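PDB 7DDA: envelope protein from White spot syndrome virus, which is a component of the viral envelope whose C-terminal domain, the part described here, binds sulfate and is probably responsible for attachment to heparin. Local coordinates for residues T43-A53 against V76-A87. Sequence-based numbering, arbitrary orientation.
Sequences TGDIDEVYNLA and VADSFHIYKISA
Lys-84 sends CG anti to its backbone N (chi1 173°) and stays extended to its tip, which carries NZ across to the turn before strand 46-52. Asp-45 is turned the other way, CG anti to its own carbonyl carbon, and this swings its carboxylate back to the same ammonium group. Lys-84 NZ thus has two acceptors: the backbone O of Thr-43 at 2.7 Å, with the donor tilted from the carbonyl plane, and Asp-45 OD1 at 3.0 Å, met nearly along the C-O axis in a salt bridge. Thr-43 and Asp-45 are linked by an ST turn: Asp-45 N donates to Thr-43 OG1 at 3.1 Å, with an N-H...O angle of 166°, which ties together the two residues that receive the lysine. On the way, Lys-84 CD lies against the carbonyl of Gly-44, whose O also bonds to Tyr-100 OH.

The middle of the contact is apolar. Ile-46 CD1 rests over the backbone of Ile-82 and Tyr-83 and approaches Ile-82 CG2 at 4.1 Å, while Ile-82 CD1 reaches Val-49 CG1 at 4.0 Å. Val-35, Val-37 and Phe-165 also pack on Ile-82, continuing this layer inward. At the far end the side chains of Asn-51 and Val-76, the latter poorly ordered, slide past each other in opposite directions; Asn-51 CB meets Val-76 CG1 at 3.5 Å, and ND2 lies beside Ala-77 CB.

No backbone hydrogen bond joins the strands, whose axes approach to 8.6 Å at 162°: within this chain, each is an outermost strand of a different four-stranded antiparallel sheet, and their facing side chains close one margin of a beta sandwich.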
ATOM      1  N   THR A  43      10.912  20.078   3.309  1.00 29.01           N
ATOM      2  CA  THR A  43      11.706  20.183   4.522  1.00 25.26           C
ATOM      3  C   THR A  43      12.056  18.831   5.125  1.00 28.02           C
ATOM      4  O   THR A  43      13.016  18.741   5.901  1.00 28.05           O
ATOM      5  CB  THR A  43      10.947  21.021   5.551  1.00 29.73           C
ATOM      6  OG1 THR A  43       9.761  20.324   5.967  1.00 26.07           O
ATOM      7  CG2 THR A  43      10.560  22.365   4.929  1.00 21.59           C
ATOM      8  N   GLY A  44      11.312  17.778   4.780  1.00 26.31           N
ATOM      9  CA  GLY A  44      11.418  16.508   5.450  1.00 20.66           C
ATOM     10  C   GLY A  44      10.638  16.398   6.740  1.00 25.14           C
ATOM     11  O   GLY A  44      10.529  15.292   7.277  1.00 26.21           O
ATOM     12  N   ASP A  45      10.062  17.492   7.241  1.00 26.13           N
ATOM     13  CA  ASP A  45       9.435  17.476   8.558  1.00 21.89           C
ATOM     14  C   ASP A  45       8.239  16.535   8.608  1.00 23.41           C
ATOM     15  O   ASP A  45       7.475  16.407   7.651  1.00 24.44           O
ATOM     16  CB  ASP A  45       8.982  18.876   8.952  1.00 21.85           C
ATOM     17  CG  ASP A  45      10.129  19.835   9.105  1.00 29.73           C
ATOM     18  OD1 ASP A  45      11.296  19.377   9.099  1.00 30.60           O
ATOM     19  OD2 ASP A  45       9.859  21.052   9.210  1.00 33.61           O
ATOM     20  N   ILE A  46       8.053  15.913   9.764  1.00 19.90           N
ATOM     21  CA  ILE A  46       6.952  14.984   9.964  1.00 22.81           C
ATOM     22  C   ILE A  46       5.698  15.778  10.304  1.00 24.56           C
ATOM     23  O   ILE A  46       5.688  16.553  11.260  1.00 28.12           O
ATOM     24  CB  ILE A  46       7.288  13.963  11.063  1.00 21.40           C
ATOM     25  CG1 ILE A  46       8.354  12.995  10.543  1.00 18.29           C
ATOM     26  CG2 ILE A  46       6.045  13.225  11.514  1.00 16.67           C
ATOM     27  CD1 ILE A  46       8.763  11.943  11.521  1.00 14.55           C
ATOM     28  N   ASP A  47       4.642  15.599   9.508  1.00 24.03           N
ATOM     29  CA  ASP A  47       3.379  16.278   9.749  1.00 19.56           C
ATOM     30  C   ASP A  47       2.429  15.480  10.625  1.00 21.39           C
ATOM     31  O   ASP A  47       1.574  16.080  11.277  1.00 18.50           O
ATOM     32  CB  ASP A  47       2.659  16.584   8.437  1.00 18.55           C
ATOM     33  CG  ASP A  47       3.387  17.596   7.589  1.00 24.63           C
ATOM     34  OD1 ASP A  47       4.176  18.384   8.141  1.00 27.21           O
ATOM     35  OD2 ASP A  47       3.152  17.619   6.358  1.00 29.68           O
ATOM     36  N   GLU A  48       2.540  14.154  10.641  1.00 20.36           N
ATOM     37  CA  GLU A  48       1.563  13.327  11.332  1.00 19.77           C
ATOM     38  C   GLU A  48       2.099  11.905  11.461  1.00 21.72           C
ATOM     39  O   GLU A  48       2.729  11.386  10.534  1.00 20.37           O
ATOM     40  CB  GLU A  48       0.213  13.317  10.589  1.00 20.16           C
ATOM     41  CG  GLU A  48      -0.801  12.391  11.222  1.00 19.07           C
ATOM     42  CD  GLU A  48      -2.117  12.348  10.489  1.00 22.56           C
ATOM     43  OE1 GLU A  48      -2.208  11.708   9.430  1.00 28.72           O
ATOM     44  OE2 GLU A  48      -3.081  12.941  10.990  1.00 26.58           O
ATOM     45  N   VAL A  49       1.834  11.293  12.616  1.00 23.70           N
ATOM     46  CA  VAL A  49       2.132   9.895  12.898  1.00 23.95           C
ATOM     47  C   VAL A  49       0.808   9.216  13.225  1.00 25.52           C
ATOM     48  O   VAL A  49       0.240   9.435  14.296  1.00 25.92           O
ATOM     49  CB  VAL A  49       3.138   9.743  14.047  1.00 21.53           C
ATOM     50  CG1 VAL A  49       3.443   8.271  14.310  1.00 19.24           C
ATOM     51  CG2 VAL A  49       4.410  10.499  13.716  1.00 15.36           C
ATOM     52  N   TYR A  50       0.318   8.388  12.309  1.00 24.80           N
ATOM     53  CA  TYR A  50      -1.028   7.830  12.364  1.00 23.17           C
ATOM     54  C   TYR A  50      -0.920   6.338  12.649  1.00 25.14           C
ATOM     55  O   TYR A  50      -0.400   5.584  11.824  1.00 30.11           O
ATOM     56  CB  TYR A  50      -1.734   8.116  11.042  1.00 21.38           C
ATOM     57  CG  TYR A  50      -3.174   7.689  10.908  1.00 28.85           C
ATOM     58  CD1 TYR A  50      -4.202   8.494  11.369  1.00 23.23           C
ATOM     59  CD2 TYR A  50      -3.509   6.502  10.256  1.00 28.20           C
ATOM     60  CE1 TYR A  50      -5.520   8.122  11.207  1.00 25.07           C
ATOM     61  CE2 TYR A  50      -4.818   6.125  10.100  1.00 23.35           C
ATOM     62  CZ  TYR A  50      -5.824   6.938  10.578  1.00 27.30           C
ATOM     63  OH  TYR A  50      -7.138   6.562  10.416  1.00 28.63           O
ATOM     64  N   ASN A  51      -1.392   5.911  13.815  1.00 32.28           N
ATOM     65  CA  ASN A  51      -1.216   4.535  14.272  1.00 36.69           C
ATOM     66  C   ASN A  51      -2.460   3.705  13.982  1.00 38.30           C
ATOM     67  O   ASN A  51      -3.579   4.130  14.279  1.00 38.83           O
ATOM     68  CB  ASN A  51      -0.891   4.497  15.768  1.00 41.95           C
ATOM     69  CG  ASN A  51       0.268   5.427  16.138  1.00 49.44           C
ATOM     70  OD1 ASN A  51       1.399   5.220  15.702  1.00 52.67           O
ATOM     71  ND2 ASN A  51      -0.013   6.461  16.930  1.00 53.95           N
ATOM     72  N   LEU A  52      -2.258   2.521  13.399  1.00 44.33           N
ATOM     73  CA  LEU A  52      -3.329   1.552  13.167  1.00 46.47           C
ATOM     74  C   LEU A  52      -3.297   0.515  14.290  1.00 57.84           C
ATOM     75  O   LEU A  52      -2.377  -0.308  14.362  1.00 52.18           O
ATOM     76  CB  LEU A  52      -3.183   0.887  11.802  1.00 39.17           C
ATOM     77  CG  LEU A  52      -3.939   1.536  10.641  1.00 42.50           C
ATOM     78  CD1 LEU A  52      -3.767   3.030  10.683  1.00 37.98           C
ATOM     79  CD2 LEU A  52      -3.495   0.982   9.289  1.00 38.44           C
ATOM     80  N   ALA A  53      -4.307   0.560  15.157  1.00 65.08           N
ATOM     81  CA  ALA A  53      -4.368  -0.244  16.379  1.00 73.21           C
ATOM     82  C   ALA A  53      -3.240   0.149  17.333  1.00 71.54           C
ATOM     83  O   ALA A  53      -3.447   0.946  18.256  1.00 72.87           O
ATOM     84  CB  ALA A  53      -4.321  -1.751  16.057  1.00 66.78           C
ATOM     85  N   VAL A  76       1.109   1.825  20.987  1.00 65.89           N
ATOM     86  CA  VAL A  76       1.468   1.946  19.578  1.00 77.59           C
ATOM     87  C   VAL A  76       1.996   3.354  19.299  1.00 77.05           C
ATOM     88  O   VAL A  76       2.880   3.543  18.454  1.00 73.46           O
ATOM     89  CB  VAL A  76       0.273   1.595  18.660  1.00 81.09           C
ATOM     90  CG1 VAL A  76       0.670   1.681  17.195  1.00 76.65           C
ATOM     91  CG2 VAL A  76      -0.239   0.203  18.975  1.00 77.09           C
ATOM     92  N   ALA A  77       1.458   4.345  20.016  1.00 70.74           N
ATOM     93  CA  ALA A  77       1.994   5.701  19.916  1.00 68.28           C
ATOM     94  C   ALA A  77       3.215   5.879  20.812  1.00 64.38           C
ATOM     95  O   ALA A  77       4.165   6.575  20.440  1.00 59.81           O
ATOM     96  CB  ALA A  77       0.915   6.725  20.267  1.00 60.40           C
ATOM     97  N   ASP A  78       3.198   5.263  21.995  1.00 67.09           N
ATOM     98  CA  ASP A  78       4.341   5.248  22.897  1.00 59.20           C
ATOM     99  C   ASP A  78       5.252   4.055  22.661  1.00 51.07           C
ATOM    100  O   ASP A  78       6.336   4.000  23.248  1.00 49.79           O
ATOM    101  CB  ASP A  78       3.871   5.226  24.358  1.00 54.98           C
ATOM    102  CG  ASP A  78       3.126   6.476  24.749  1.00 61.86           C
ATOM    103  OD1 ASP A  78       3.265   7.492  24.035  1.00 62.41           O
ATOM    104  OD2 ASP A  78       2.397   6.437  25.766  1.00 64.25           O
ATOM    105  N   SER A  79       4.831   3.097  21.836  1.00 47.63           N
ATOM    106  CA  SER A  79       5.657   1.935  21.548  1.00 44.44           C
ATOM    107  C   SER A  79       6.780   2.240  20.563  1.00 36.93           C
ATOM    108  O   SER A  79       7.775   1.506  20.530  1.00 32.59           O
ATOM    109  CB  SER A  79       4.793   0.799  21.000  1.00 44.46           C
ATOM    110  OG  SER A  79       4.052   0.172  22.030  1.00 47.80           O
ATOM    111  N   PHE A  80       6.643   3.293  19.766  1.00 31.77           N
ATOM    112  CA  PHE A  80       7.613   3.611  18.734  1.00 30.39           C
ATOM    113  C   PHE A  80       7.815   5.110  18.708  1.00 26.52           C
ATOM    114  O   PHE A  80       6.934   5.874  19.105  1.00 30.36           O
ATOM    115  CB  PHE A  80       7.152   3.109  17.368  1.00 24.38           C
ATOM    116  CG  PHE A  80       6.819   1.662  17.364  1.00 30.33           C
ATOM    117  CD1 PHE A  80       7.825   0.707  17.493  1.00 34.84           C
ATOM    118  CD2 PHE A  80       5.493   1.242  17.299  1.00 36.02           C
ATOM    119  CE1 PHE A  80       7.520  -0.656  17.516  1.00 33.98           C
ATOM    120  CE2 PHE A  80       5.176  -0.110  17.324  1.00 36.12           C
ATOM    121  CZ  PHE A  80       6.191  -1.063  17.433  1.00 35.55           C
ATOM    122  N   HIS A  81       8.996   5.522  18.266  1.00 22.50           N
ATOM    123  CA  HIS A  81       9.292   6.928  18.038  1.00 22.12           C
ATOM    124  C   HIS A  81       9.863   7.064  16.631  1.00 21.64           C
ATOM    125  O   HIS A  81      10.826   6.377  16.282  1.00 22.32           O
ATOM    126  CB  HIS A  81      10.270   7.476  19.102  1.00 20.36           C
ATOM    127  CG  HIS A  81      10.577   8.937  18.949  1.00 21.96           C
ATOM    128  ND1 HIS A  81      11.775   9.495  19.351  1.00 21.62           N
ATOM    129  CD2 HIS A  81       9.849   9.951  18.424  1.00 17.08           C
ATOM    130  CE1 HIS A  81      11.768  10.790  19.083  1.00 20.18           C
ATOM    131  NE2 HIS A  81      10.610  11.091  18.520  1.00 21.28           N
ATOM    132  N   ILE A  82       9.260   7.932  15.823  1.00 20.53           N
ATOM    133  CA  ILE A  82       9.649   8.127  14.429  1.00 19.60           C
ATOM    134  C   ILE A  82      10.047   9.584  14.246  1.00 20.35           C
ATOM    135  O   ILE A  82       9.332  10.491  14.689  1.00 20.53           O
ATOM    136  CB  ILE A  82       8.513   7.738  13.464  1.00 18.32           C
ATOM    137  CG1 ILE A  82       8.050   6.307  13.751  1.00 17.46           C
ATOM    138  CG2 ILE A  82       8.966   7.892  12.010  1.00 17.11           C
ATOM    139  CD1 ILE A  82       6.632   6.013  13.280  1.00 17.04           C
ATOM    140  N   TYR A  83      11.180   9.811  13.595  1.00 17.32           N
ATOM    141  CA  TYR A  83      11.762  11.144  13.587  1.00 21.30           C
ATOM    142  C   TYR A  83      12.544  11.330  12.301  1.00 21.21           C
ATOM    143  O   TYR A  83      13.093  10.373  11.739  1.00 20.57           O
ATOM    144  CB  TYR A  83      12.691  11.382  14.800  1.00 18.82           C
ATOM    145  CG  TYR A  83      13.508  10.156  15.140  1.00 19.59           C
ATOM    146  CD1 TYR A  83      14.740   9.943  14.553  1.00 18.14           C
ATOM    147  CD2 TYR A  83      13.012   9.182  16.009  1.00 20.76           C
ATOM    148  CE1 TYR A  83      15.479   8.812  14.843  1.00 20.42           C
ATOM    149  CE2 TYR A  83      13.738   8.041  16.297  1.00 19.28           C
ATOM    150  CZ  TYR A  83      14.969   7.867  15.710  1.00 19.60           C
ATOM    151  OH  TYR A  83      15.707   6.745  15.986  1.00 22.95           O
ATOM    152  N   LYS A  84      12.564  12.574  11.841  1.00 20.41           N
ATOM    153  CA  LYS A  84      13.443  12.971  10.756  1.00 18.82           C
ATOM    154  C   LYS A  84      14.891  12.943  11.224  1.00 19.76           C
ATOM    155  O   LYS A  84      15.237  13.536  12.247  1.00 25.11           O
ATOM    156  CB  LYS A  84      13.053  14.367  10.279  1.00 20.06           C
ATOM    157  CG  LYS A  84      13.981  14.989   9.263  1.00 25.60           C
ATOM    158  CD  LYS A  84      13.504  16.397   8.949  1.00 25.51           C
ATOM    159  CE  LYS A  84      14.637  17.282   8.499  1.00 28.69           C
ATOM    160  NZ  LYS A  84      14.164  18.691   8.321  1.00 35.82           N
ATOM    161  N   ILE A  85      15.735  12.222  10.500  1.00 21.99           N
ATOM    162  CA  ILE A  85      17.164  12.298  10.758  1.00 21.03           C
ATOM    163  C   ILE A  85      17.815  13.371   9.896  1.00 26.22           C
ATOM    164  O   ILE A  85      18.664  14.126  10.374  1.00 24.72           O
ATOM    165  CB  ILE A  85      17.812  10.920  10.532  1.00 24.12           C
ATOM    166  CG1 ILE A  85      17.380   9.934  11.623  1.00 20.16           C
ATOM    167  CG2 ILE A  85      19.334  11.024  10.470  1.00 18.13           C
ATOM    168  CD1 ILE A  85      17.799   8.521  11.320  1.00 17.72           C
ATOM    169  N   SER A  86      17.389  13.497   8.638  1.00 28.94           N
ATOM    170  CA  SER A  86      18.163  14.271   7.675  1.00 23.46           C
ATOM    171  C   SER A  86      17.341  14.528   6.410  1.00 25.33           C
ATOM    172  O   SER A  86      16.584  13.659   5.959  1.00 22.52           O
ATOM    173  CB  SER A  86      19.455  13.517   7.343  1.00 20.10           C
ATOM    174  OG  SER A  86      20.226  14.214   6.394  1.00 35.54           O
ATOM    175  N   ALA A  87      17.505  15.723   5.843  1.00 23.60           N
ATOM    176  CA  ALA A  87      16.914  16.079   4.552  1.00 25.69           C
ATOM    177  C   ALA A  87      17.928  16.923   3.800  1.00 27.55           C
ATOM    178  O   ALA A  87      18.231  18.036   4.228  1.00 26.16           O
ATOM    179  CB  ALA A  87      15.603  16.847   4.719  1.00 24.36           C
TER